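PDB 1VAX: uric acid oxidase from Arthrobacter globiformis, which catalyses the oxidation of uric acid by molecular oxygen to 5-hydroxyisourate, which is further processed to (S)-allantoin. Local coordinates for residues T149-H154 against T207-L212. Residues are numbered along the deposited sequence; the frame is centred on the assembly and turned at random.
Sequences TGSEFH and THSLAL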
# COMPACT_ATOMS: atom_id res chain seq x y z
N THR A 149 24.21 -0.83 -17.56
CA THR A 149 25.48 -1.54 -17.72
C THR A 149 26.50 -0.86 -16.80
O THR A 149 26.16 0.07 -16.08
CB THR A 149 25.97 -1.53 -19.21
OG1 THR A 149 27.01 -2.50 -19.37
CG2 THR A 149 26.52 -0.15 -19.61
N GLY A 150 27.74 -1.33 -16.81
CA GLY A 150 28.73 -0.71 -15.94
C GLY A 150 28.58 -1.21 -14.52
O GLY A 150 28.75 -0.47 -13.54
N SER A 151 28.23 -2.48 -14.41
CA SER A 151 28.06 -3.13 -13.12
C SER A 151 28.37 -4.61 -13.27
O SER A 151 27.89 -5.26 -14.19
CB SER A 151 26.62 -2.96 -12.62
OG SER A 151 26.39 -3.79 -11.49
N GLU A 152 29.20 -5.12 -12.38
CA GLU A 152 29.53 -6.53 -12.40
C GLU A 152 29.53 -7.09 -10.99
O GLU A 152 29.41 -6.35 -10.01
CB GLU A 152 30.88 -6.78 -13.09
CG GLU A 152 31.85 -5.61 -13.12
CD GLU A 152 33.05 -5.88 -14.03
OE1 GLU A 152 33.66 -6.96 -13.93
OE2 GLU A 152 33.38 -5.00 -14.85
N PHE A 153 29.60 -8.41 -10.89
CA PHE A 153 29.64 -9.09 -9.61
C PHE A 153 30.28 -10.45 -9.80
O PHE A 153 29.67 -11.36 -10.35
CB PHE A 153 28.24 -9.26 -9.02
CG PHE A 153 28.24 -9.75 -7.59
CD1 PHE A 153 28.94 -9.04 -6.61
CD2 PHE A 153 27.58 -10.91 -7.23
CE1 PHE A 153 28.97 -9.50 -5.28
CE2 PHE A 153 27.60 -11.37 -5.92
CZ PHE A 153 28.30 -10.66 -4.94
N HIS A 154 31.52 -10.56 -9.35
CA HIS A 154 32.28 -11.79 -9.48
C HIS A 154 33.30 -11.88 -8.36
O HIS A 154 33.50 -10.93 -7.60
CB HIS A 154 32.97 -11.81 -10.85
CG HIS A 154 33.70 -10.54 -11.18
ND1 HIS A 154 34.89 -10.18 -10.59
CD2 HIS A 154 33.39 -9.54 -12.04
CE1 HIS A 154 35.28 -9.02 -11.07
NE2 HIS A 154 34.39 -8.61 -11.95
N THR A 207 30.30 5.43 -10.79
CA THR A 207 31.14 4.38 -10.20
C THR A 207 30.99 3.07 -10.98
O THR A 207 29.88 2.56 -11.11
CB THR A 207 30.75 4.12 -8.73
OG1 THR A 207 30.97 5.29 -7.95
CG2 THR A 207 31.56 2.96 -8.16
N HIS A 208 32.09 2.55 -11.52
CA HIS A 208 32.01 1.27 -12.21
C HIS A 208 31.88 0.28 -11.06
O HIS A 208 32.87 -0.03 -10.38
CB HIS A 208 33.29 0.97 -13.00
CG HIS A 208 33.22 -0.32 -13.76
ND1 HIS A 208 32.47 -0.48 -14.90
CD2 HIS A 208 33.76 -1.54 -13.50
CE1 HIS A 208 32.55 -1.73 -15.32
NE2 HIS A 208 33.33 -2.40 -14.48
N SER A 209 30.67 -0.20 -10.84
CA SER A 209 30.37 -1.08 -9.72
C SER A 209 30.80 -2.54 -9.81
O SER A 209 30.45 -3.25 -10.76
CB SER A 209 28.87 -1.03 -9.43
OG SER A 209 28.55 -1.79 -8.28
N LEU A 210 31.56 -2.97 -8.80
CA LEU A 210 32.02 -4.35 -8.71
C LEU A 210 31.18 -5.02 -7.64
O LEU A 210 31.26 -6.23 -7.43
CB LEU A 210 33.50 -4.40 -8.32
CG LEU A 210 34.46 -3.75 -9.31
CD1 LEU A 210 35.90 -3.93 -8.81
CD2 LEU A 210 34.30 -4.40 -10.68
N ALA A 211 30.37 -4.21 -6.95
CA ALA A 211 29.49 -4.69 -5.90
C ALA A 211 28.65 -3.51 -5.42
O ALA A 211 29.09 -2.37 -5.45
CB ALA A 211 30.30 -5.25 -4.74
N LEU A 212 27.43 -3.79 -4.99
CA LEU A 212 26.55 -2.72 -4.50
C LEU A 212 27.23 -2.08 -3.29
O LEU A 212 27.09 -0.88 -3.05
CB LEU A 212 25.19 -3.28 -4.08
CG LEU A 212 23.94 -2.45 -4.42
CD1 LEU A 212 22.83 -2.86 -3.47
CD2 LEU A 212 24.21 -0.96 -4.32
O HOH W 1 27.74 -4.16 -9.23
O HOH W 2 32.72 -7.97 -9.14
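E152 meets S209 and H208 where two loops run side by side and form a single beta bridge, S151 with S209. One loop follows strand 133-147; the other links helix 189-206 to helix 212-226. E152 N donates to S209 O at 2.8 Å, an almost straight bond. S209 N returns a weak bond to G150 O at 3.3 Å.

The E152 carboxylate sits between two histidines. H208 NE2 gives its N-H to E152 OE2 at 2.6 Å. H154 NE2 gives its own to E152 OE1 at 2.7 Å. Each oxygen is met on its anti side, well out of the carboxylate plane but close to the donor's ring plane. Carboxylate and H208 ring are turned 78° apart. The H208 ring reaches E152 because its CG is anti to the backbone N (chi1 -178°). L210 lies alongside E152, and L210 CD2 is 3.7 Å from E152 CG. A lysine in place of E152 would probably leave both histidine N-H groups without their acceptor and free both rings to turn.

G150 has a positive phi of 79°, and a side chain there would jam against the preceding carbonyl. The F153 ring turns its edge to L210 O, 3.7 Å from F153 CD1. One water joins S151 OG, S209 OG and E152 O.

Further out, K147 NZ hydrogen-bonds to G150 O and T207 O, and R170 NE to S151 OG. T215 is hydrogen-bonded to S209 OG, and F156 stacks on the F153 ring. N51 of a second subunit hydrogen-bonds to L210 O and H154 O. F153 and R170 probably both bind urate, so the contact is likely to border that site. A second water lies over a face of the H154 ring, accepts from H154 N and donates to L210 O at 2.8 Å.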